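PDB 2P9B: possible prolidase from Bifidobacterium longum NCC2705, which probably hydrolyses carbon-nitrogen bonds other than peptide bonds, although its substrate is not established. Local coordinates for residues N75-L80 against T263-S268; G156-A161 against D389-S394; E373-A378 against A408-D413. All coordinates share one frame; numbering follows the deposited sequence.

In the fold
Contact 1 lies deepest, its centre about 7 Å from the centre of the chain, where two strand ends of the amidohydrolase barrel meet beside a possible, unoccupied metal site; its residues are buried and mostly polar. Contact 2, partly buried, joins strand 158-160 to the loop after helix 371-385 through an arginine, an acid and a water. Contact 3, its centre about 16 Å from that of the chain, is wholly apolar, setting that same helix against the loop after strand 403-406. Contacts 1 and 2 reach one sheet, where strand 129-134 runs between 68-78 and 158-160: its Arg133 serves contact 1 and its Thr131 contact 2. Leu375 of contact 3 touches strand 68-78 at Met70.

Contact 1 (N75-L80 against T263-S268); sequences NAHTHL and TIEHGS
The His-x-His motif of the amidohydrolase barrel, His77-Thr78-His79 at the end of strand 68-78, meets Glu265 and His266, which follow Thr263 and Ile264 at a corner of the chain. His77, His79 and Asp345 turn donor atoms to one vacant point, consistent with an unoccupied metal site at the strand ends, where this family of TIM barrels usually keeps its metals. Across the contact, CG of Glu265 presses on the imidazole of His77, 3.1 Å from its ND1, a tight approach; ND1 is buried here and has no hydrogen-bonding partner in the model. The ring reaches over because its CG stands anti to the backbone N (chi1 -169°). Beyond CG the glutamate chain bends, and its carboxylate, turned 80° from the ring plane, stays with other partners: OE2 lies 4.9 Å from His77 ND1, but takes a hydrogen bond from Thr263 OG1 at 2.8 Å on its syn lone pair. Arg133 and Lys203 add salt bridges to OE2 and OE1, so two basic side chains and a hydroxyl surround the buried carboxylate, and glutamate suits the place because its methylenes can cover the histidine while its carboxylate is held to one side. His266 brings the edge of its ring, CE1 standing 3.9 Å from His77 CE1, rim against rim. Behind the first histidine an Asx turn fixes the corner of the chain: Asn75 OD1 accepts from His77 N at 3.0 Å, with an N-H...O angle of 163°.

Contact 2 (G156-A161 against D389-S394); sequences GPRILA and DAETGS
Arg158 lays one face of its guanidinium over the methyl of Thr392 and the CG of Glu391, and this is the close-packed part of the contact, with NH1 3.6 Å from Thr392 CG2. Its chain runs straight through chi1 and chi2 and bends at chi3 (-63°), which turns the flat group against the loop. The inner end, NH1, has two partners: it bonds to Thr131 OG1 and forms a salt bridge with Asp402, whose OD2 is also hydrogen-bonded to Thr392 OG1. Toward solvent the fit is looser. Glu391 OE1 is 3.7 Å from Arg158 NE, a long salt bridge with the two planes 48° apart, and a water accepts from Arg158 NH2 at 3.0 Å; its further link to Glu391 OE1, at only 2.5 Å, is doubtfully short. Arginine suits a place needing both a flat surface and several N-H groups; a leucine here would probably leave Asp402 without its charged mate and Thr131 OG1 without the N-H it meets. Strand 158-160 pairs with strand 129-134, Ile159 rests on helix 141-150, and the 389-394 loop comes in after helix 371-385.

Contact 3 (E373-A378 against A408-D413); sequences EALHAA and ANPLDD
Leu375, Pro410 and Leu411 make a buried apolar helix-to-loop contact, its centre about 16 Å from the centre of the chain. The first leucine comes from helix 371-385, the other two residues from the loop between the antiparallel strands 403-406 and 422-425. One methyl does the work on the helix side: CD1 of Leu375 lies 3.5 Å from CD2 of Leu411 and 4.0 Å from CG of Pro410, and so meets a branch of one residue and the ring of the other. Leu375 sends CG anti to its carbonyl carbon (chi1 -72°), carrying the branched end out from the helix toward the loop. Leu411 starts its side chain across the line of approach rather than along it, yet its CD2 swings nearer, and the two leucines meet at a slant. Proline fits the second position of the turn, since its ring fixes phi and presents carbon to the helix, and it lacks an N-H that would need a partner. The loop is shaped by an Asx turn, in which Asn409 OD1 accepts from Leu411 N at 2.8 Å, the donor standing 39° out of the carbonyl plane; Asp412 N also bonds to Asn409 O at 3.1 Å. Around this patch Leu375 also touches Leu360 and Met70, Pro410 touches Ile68 and Leu417, and Leu411 touches Ala372. With just carbon atoms meeting between the segments, cohesion comes from van der Waals contact and the exclusion of water, so complementary shape, rather than any directed bond, sets how loop and helix fit.

Contact 1 (N75-L80 against T263-S268)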
loop_
_atom_site.group_PDB
_atom_site.type_symbol
_atom_site.label_atom_id
_atom_site.label_comp_id
_atom_site.label_asym_id
_atom_site.label_seq_id
_atom_site.Cartn_x
_atom_site.Cartn_y
_atom_site.Cartn_z
ATOM N N ASN A 75 -1.962 2.111 -1.155
ATOM C CA ASN A 75 -0.661 1.469 -1.333
ATOM C C ASN A 75 -0.148 1.128 0.061
ATOM O O ASN A 75 0.162 2.014 0.849
ATOM C CB ASN A 75 0.326 2.401 -2.043
ATOM C CG ASN A 75 1.590 1.675 -2.476
ATOM O OD1 ASN A 75 2.094 0.814 -1.757
ATOM N ND2 ASN A 75 2.103 2.019 -3.653
ATOM N N ALA A 76 -0.069 -0.163 0.370
ATOM C CA ALA A 76 0.355 -0.597 1.701
ATOM C C ALA A 76 1.852 -0.639 1.961
ATOM O O ALA A 76 2.282 -1.043 3.043
ATOM C CB ALA A 76 -0.253 -1.965 2.010
ATOM N N HIS A 77 2.655 -0.227 0.989
ATOM C CA HIS A 77 4.097 -0.262 1.191
ATOM C C HIS A 77 4.784 0.853 0.411
ATOM O O HIS A 77 5.066 0.709 -0.773
ATOM C CB HIS A 77 4.640 -1.632 0.771
ATOM C CG HIS A 77 6.061 -1.869 1.173
ATOM N ND1 HIS A 77 6.592 -3.132 1.322
ATOM C CD2 HIS A 77 7.062 -1.004 1.459
ATOM C CE1 HIS A 77 7.858 -3.034 1.684
ATOM N NE2 HIS A 77 8.169 -1.755 1.774
ATOM N N THR A 78 5.044 1.964 1.094
ATOM C CA THR A 78 5.678 3.120 0.471
ATOM C C THR A 78 6.814 3.707 1.311
ATOM O O THR A 78 7.014 3.327 2.464
ATOM C CB THR A 78 4.644 4.251 0.234
ATOM O OG1 THR A 78 4.126 4.705 1.497
ATOM C CG2 THR A 78 3.477 3.738 -0.618
ATOM N N HIS A 79 7.559 4.620 0.694
ATOM C CA HIS A 79 8.647 5.366 1.326
ATOM C C HIS A 79 8.479 6.757 0.732
ATOM O O HIS A 79 8.205 6.880 -0.458
ATOM C CB HIS A 79 10.022 4.814 0.930
ATOM C CG HIS A 79 10.287 3.430 1.431
ATOM N ND1 HIS A 79 10.584 3.158 2.750
ATOM C CD2 HIS A 79 10.274 2.236 0.794
ATOM C CE1 HIS A 79 10.741 1.855 2.903
ATOM N NE2 HIS A 79 10.558 1.273 1.733
ATOM N N LEU A 80 8.639 7.801 1.537
ATOM C CA LEU A 80 8.473 9.148 1.013
ATOM C C LEU A 80 9.798 9.865 0.764
ATOM O O LEU A 80 9.859 11.093 0.713
ATOM C CB LEU A 80 7.565 9.962 1.944
ATOM C CG LEU A 80 6.145 9.382 2.105
ATOM C CD1 LEU A 80 5.322 10.291 3.008
ATOM C CD2 LEU A 80 5.467 9.231 0.747
ATOM N N THR A 263 1.563 -8.154 8.704
ATOM C CA THR A 263 1.721 -8.204 7.256
ATOM C C THR A 263 3.118 -8.654 6.871
ATOM O O THR A 263 4.106 -8.257 7.490
ATOM C CB THR A 263 1.471 -6.825 6.594
ATOM O OG1 THR A 263 2.448 -5.886 7.053
ATOM C CG2 THR A 263 0.083 -6.318 6.921
ATOM N N ILE A 264 3.187 -9.501 5.854
ATOM C CA ILE A 264 4.467 -9.979 5.357
ATOM C C ILE A 264 4.692 -9.257 4.032
ATOM O O ILE A 264 3.833 -9.312 3.150
ATOM C CB ILE A 264 4.437 -11.496 5.078
ATOM C CG1 ILE A 264 4.175 -12.269 6.377
ATOM C CG2 ILE A 264 5.749 -11.931 4.420
ATOM C CD1 ILE A 264 5.265 -12.136 7.427
ATOM N N GLU A 265 5.824 -8.566 3.905
ATOM C CA GLU A 265 6.152 -7.859 2.669
ATOM C C GLU A 265 7.130 -8.692 1.853
ATOM O O GLU A 265 8.104 -9.216 2.390
ATOM C CB GLU A 265 6.778 -6.489 2.944
ATOM C CG GLU A 265 5.769 -5.397 3.260
ATOM C CD GLU A 265 5.059 -5.634 4.563
ATOM O OE1 GLU A 265 5.760 -5.836 5.577
ATOM O OE2 GLU A 265 3.811 -5.612 4.577
ATOM N N HIS A 266 6.852 -8.783 0.554
ATOM C CA HIS A 266 7.639 -9.556 -0.408
ATOM C C HIS A 266 7.227 -11.020 -0.283
ATOM O O HIS A 266 6.478 -11.533 -1.110
ATOM C CB HIS A 266 9.142 -9.390 -0.159
ATOM C CG HIS A 266 9.653 -8.009 -0.438
ATOM N ND1 HIS A 266 9.277 -6.910 0.306
ATOM C CD2 HIS A 266 10.508 -7.550 -1.380
ATOM C CE1 HIS A 266 9.881 -5.833 -0.166
ATOM N NE2 HIS A 266 10.634 -6.194 -1.190
ATOM N N GLY A 267 7.710 -11.687 0.757
ATOM C CA GLY A 267 7.332 -13.074 0.956
ATOM C C GLY A 267 8.212 -14.089 0.258
ATOM O O GLY A 267 9.251 -13.751 -0.304
ATOM N N SER A 268 7.776 -15.341 0.287
ATOM C CA SER A 268 8.532 -16.430 -0.316
ATOM C C SER A 268 7.577 -17.537 -0.713
ATOM O O SER A 268 6.367 -17.406 -0.554
ATOM C CB SER A 268 9.515 -16.990 0.707
ATOM O OG SER A 268 8.807 -17.583 1.788
#

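Contact 2 (G156-A161 against D389-S394)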
loop_
_atom_site.group_PDB
_atom_site.type_symbol
_atom_site.label_atom_id
_atom_site.label_comp_id
_atom_site.label_asym_id
_atom_site.label_seq_id
_atom_site.Cartn_x
_atom_site.Cartn_y
_atom_site.Cartn_z
ATOM N N GLY A 156 -3.415 16.014 1.425
ATOM C CA GLY A 156 -2.611 14.828 1.233
ATOM C C GLY A 156 -3.380 13.561 1.519
ATOM O O GLY A 156 -4.530 13.610 1.956
ATOM N N PRO A 157 -2.762 12.400 1.281
ATOM C CA PRO A 157 -3.412 11.112 1.523
ATOM C C PRO A 157 -3.448 10.774 3.007
ATOM O O PRO A 157 -2.753 11.393 3.818
ATOM C CB PRO A 157 -2.530 10.143 0.748
ATOM C CG PRO A 157 -1.151 10.733 0.966
ATOM C CD PRO A 157 -1.404 12.214 0.731
ATOM N N ARG A 158 -4.273 9.794 3.353
ATOM C CA ARG A 158 -4.367 9.318 4.727
ATOM C C ARG A 158 -3.077 8.518 4.884
ATOM O O ARG A 158 -2.785 7.653 4.057
ATOM C CB ARG A 158 -5.590 8.411 4.873
ATOM C CG ARG A 158 -5.730 7.753 6.230
ATOM C CD ARG A 158 -7.004 6.916 6.304
ATOM N NE ARG A 158 -8.215 7.729 6.165
ATOM C CZ ARG A 158 -8.867 7.924 5.023
ATOM N NH1 ARG A 158 -8.437 7.364 3.898
ATOM N NH2 ARG A 158 -9.961 8.675 5.007
ATOM N N ILE A 159 -2.306 8.804 5.930
ATOM C CA ILE A 159 -1.027 8.134 6.123
ATOM C C ILE A 159 -0.826 7.322 7.397
ATOM O O ILE A 159 -1.141 7.780 8.498
ATOM C CB ILE A 159 0.147 9.168 6.083
ATOM C CG1 ILE A 159 0.163 9.907 4.746
ATOM C CG2 ILE A 159 1.484 8.461 6.319
ATOM C CD1 ILE A 159 1.211 11.025 4.689
ATOM N N LEU A 160 -0.330 6.098 7.230
ATOM C CA LEU A 160 0.036 5.269 8.372
ATOM C C LEU A 160 1.555 5.383 8.314
ATOM O O LEU A 160 2.187 4.839 7.408
ATOM C CB LEU A 160 -0.389 3.815 8.194
ATOM C CG LEU A 160 -1.806 3.471 8.651
ATOM C CD1 LEU A 160 -2.828 4.042 7.680
ATOM C CD2 LEU A 160 -1.932 1.960 8.742
ATOM N N ALA A 161 2.129 6.114 9.264
ATOM C CA ALA A 161 3.573 6.338 9.314
ATOM C C ALA A 161 4.269 5.350 10.239
ATOM O O ALA A 161 3.865 5.167 11.380
ATOM C CB ALA A 161 3.858 7.771 9.774
ATOM N N ASP A 389 -10.743 0.078 7.271
ATOM C CA ASP A 389 -11.937 -0.282 6.516
ATOM C C ASP A 389 -13.219 0.366 7.022
ATOM O O ASP A 389 -14.194 0.469 6.286
ATOM C CB ASP A 389 -12.109 -1.803 6.488
ATOM C CG ASP A 389 -12.087 -2.416 7.868
ATOM O OD1 ASP A 389 -11.041 -2.323 8.550
ATOM O OD2 ASP A 389 -13.118 -2.994 8.271
ATOM N N ALA A 390 -13.221 0.803 8.273
ATOM C CA ALA A 390 -14.410 1.440 8.816
ATOM C C ALA A 390 -14.586 2.830 8.216
ATOM O O ALA A 390 -15.704 3.337 8.117
ATOM C CB ALA A 390 -14.309 1.534 10.336
ATOM N N GLU A 391 -13.485 3.445 7.794
ATOM C CA GLU A 391 -13.566 4.790 7.243
ATOM C C GLU A 391 -13.270 4.940 5.755
ATOM O O GLU A 391 -13.594 5.970 5.166
ATOM C CB GLU A 391 -12.649 5.722 8.037
ATOM C CG GLU A 391 -11.172 5.469 7.834
ATOM C CD GLU A 391 -10.310 6.284 8.780
ATOM O OE1 GLU A 391 -10.580 7.493 8.941
ATOM O OE2 GLU A 391 -9.361 5.713 9.359
ATOM N N THR A 392 -12.670 3.932 5.131
ATOM C CA THR A 392 -12.360 4.055 3.711
ATOM C C THR A 392 -12.272 2.704 3.009
ATOM O O THR A 392 -12.482 1.661 3.632
ATOM C CB THR A 392 -11.036 4.839 3.512
ATOM O OG1 THR A 392 -10.862 5.146 2.126
ATOM C CG2 THR A 392 -9.843 4.020 4.004
ATOM N N GLY A 393 -11.988 2.723 1.709
ATOM C CA GLY A 393 -11.860 1.478 0.972
ATOM C C GLY A 393 -13.049 1.049 0.136
ATOM O O GLY A 393 -12.960 0.076 -0.609
ATOM N N SER A 394 -14.166 1.754 0.270
ATOM C CA SER A 394 -15.359 1.442 -0.504
ATOM C C SER A 394 -16.249 2.672 -0.555
ATOM O O SER A 394 -16.207 3.523 0.335
ATOM C CB SER A 394 -16.122 0.266 0.119
ATOM O OG SER A 394 -16.607 0.587 1.409
HETATM O O HOH W 1 -11.456 9.394 7.564
#

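Contact 3 (E373-A378 against A408-D413)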
loop_
_atom_site.group_PDB
_atom_site.type_symbol
_atom_site.label_atom_id
_atom_site.label_comp_id
_atom_site.label_asym_id
_atom_site.label_seq_id
_atom_site.Cartn_x
_atom_site.Cartn_y
_atom_site.Cartn_z
ATOM N N GLU A 373 -10.431 -8.888 -8.936
ATOM C CA GLU A 373 -9.788 -9.249 -7.681
ATOM C C GLU A 373 -8.638 -8.305 -7.350
ATOM O O GLU A 373 -8.385 -8.016 -6.183
ATOM C CB GLU A 373 -9.274 -10.686 -7.742
ATOM C CG GLU A 373 -10.378 -11.705 -7.957
ATOM C CD GLU A 373 -9.848 -13.111 -8.112
ATOM O OE1 GLU A 373 -8.782 -13.274 -8.743
ATOM O OE2 GLU A 373 -10.505 -14.053 -7.617
ATOM N N ALA A 374 -7.936 -7.837 -8.378
ATOM C CA ALA A 374 -6.826 -6.915 -8.166
ATOM C C ALA A 374 -7.357 -5.570 -7.675
ATOM O O ALA A 374 -6.777 -4.951 -6.782
ATOM C CB ALA A 374 -6.037 -6.733 -9.455
ATOM N N LEU A 375 -8.454 -5.108 -8.269
ATOM C CA LEU A 375 -9.054 -3.842 -7.855
ATOM C C LEU A 375 -9.577 -3.964 -6.421
ATOM O O LEU A 375 -9.529 -3.013 -5.636
ATOM C CB LEU A 375 -10.192 -3.463 -8.808
ATOM C CG LEU A 375 -9.723 -3.005 -10.187
ATOM C CD1 LEU A 375 -10.885 -3.018 -11.163
ATOM C CD2 LEU A 375 -9.113 -1.600 -10.073
ATOM N N HIS A 376 -10.066 -5.154 -6.086
ATOM C CA HIS A 376 -10.590 -5.430 -4.753
ATOM C C HIS A 376 -9.454 -5.437 -3.725
ATOM O O HIS A 376 -9.617 -4.964 -2.595
ATOM C CB HIS A 376 -11.311 -6.785 -4.773
ATOM C CG HIS A 376 -11.899 -7.186 -3.459
ATOM N ND1 HIS A 376 -12.868 -6.444 -2.818
ATOM C CD2 HIS A 376 -11.692 -8.279 -2.686
ATOM C CE1 HIS A 376 -13.234 -7.063 -1.710
ATOM N NE2 HIS A 376 -12.534 -8.181 -1.606
ATOM N N ALA A 377 -8.300 -5.956 -4.133
ATOM C CA ALA A 377 -7.128 -6.033 -3.267
ATOM C C ALA A 377 -6.568 -4.640 -2.989
ATOM O O ALA A 377 -6.146 -4.344 -1.877
ATOM C CB ALA A 377 -6.056 -6.905 -3.923
ATOM N N ALA A 378 -6.594 -3.785 -4.005
ATOM C CA ALA A 378 -6.061 -2.433 -3.877
ATOM C C ALA A 378 -6.951 -1.499 -3.073
ATOM O O ALA A 378 -6.503 -0.433 -2.645
ATOM C CB ALA A 378 -5.824 -1.835 -5.261
ATOM N N ALA A 408 -11.854 5.699 -18.192
ATOM C CA ALA A 408 -12.235 4.422 -18.785
ATOM C C ALA A 408 -12.413 3.386 -17.680
ATOM O O ALA A 408 -12.036 3.625 -16.533
ATOM C CB ALA A 408 -11.171 3.962 -19.783
ATOM N N ASN A 409 -12.982 2.237 -18.031
ATOM C CA ASN A 409 -13.226 1.175 -17.059
ATOM C C ASN A 409 -11.991 0.306 -16.836
ATOM O O ASN A 409 -11.547 -0.401 -17.740
ATOM C CB ASN A 409 -14.384 0.293 -17.531
ATOM C CG ASN A 409 -14.862 -0.659 -16.459
ATOM O OD1 ASN A 409 -14.127 -0.986 -15.531
ATOM N ND2 ASN A 409 -16.100 -1.121 -16.590
ATOM N N PRO A 410 -11.429 0.331 -15.614
ATOM C CA PRO A 410 -10.240 -0.467 -15.299
ATOM C C PRO A 410 -10.473 -1.976 -15.330
ATOM O O PRO A 410 -9.522 -2.748 -15.380
ATOM C CB PRO A 410 -9.844 0.039 -13.916
ATOM C CG PRO A 410 -11.172 0.351 -13.294
ATOM C CD PRO A 410 -11.887 1.077 -14.427
ATOM N N LEU A 411 -11.734 -2.394 -15.296
ATOM C CA LEU A 411 -12.044 -3.819 -15.344
ATOM C C LEU A 411 -11.760 -4.347 -16.749
ATOM O O LEU A 411 -11.473 -5.532 -16.934
ATOM C CB LEU A 411 -13.509 -4.063 -14.975
ATOM C CG LEU A 411 -13.828 -3.966 -13.481
ATOM C CD1 LEU A 411 -15.327 -3.931 -13.251
ATOM C CD2 LEU A 411 -13.190 -5.150 -12.770
ATOM N N ASP A 412 -11.830 -3.456 -17.734
ATOM C CA ASP A 412 -11.573 -3.831 -19.122
ATOM C C ASP A 412 -10.103 -3.651 -19.480
ATOM O O ASP A 412 -9.585 -4.324 -20.375
ATOM C CB ASP A 412 -12.441 -3.003 -20.073
ATOM C CG ASP A 412 -13.920 -3.231 -19.856
ATOM O OD1 ASP A 412 -14.307 -4.386 -19.586
ATOM O OD2 ASP A 412 -14.695 -2.257 -19.966
ATOM N N ASP A 413 -9.434 -2.740 -18.780
ATOM C CA ASP A 413 -8.011 -2.473 -19.003
ATOM C C ASP A 413 -7.491 -1.733 -17.777
ATOM O O ASP A 413 -7.832 -0.570 -17.559
ATOM C CB ASP A 413 -7.810 -1.598 -20.243
ATOM C CG ASP A 413 -6.360 -1.555 -20.703
ATOM O OD1 ASP A 413 -5.451 -1.579 -19.848
ATOM O OD2 ASP A 413 -6.129 -1.485 -21.930
#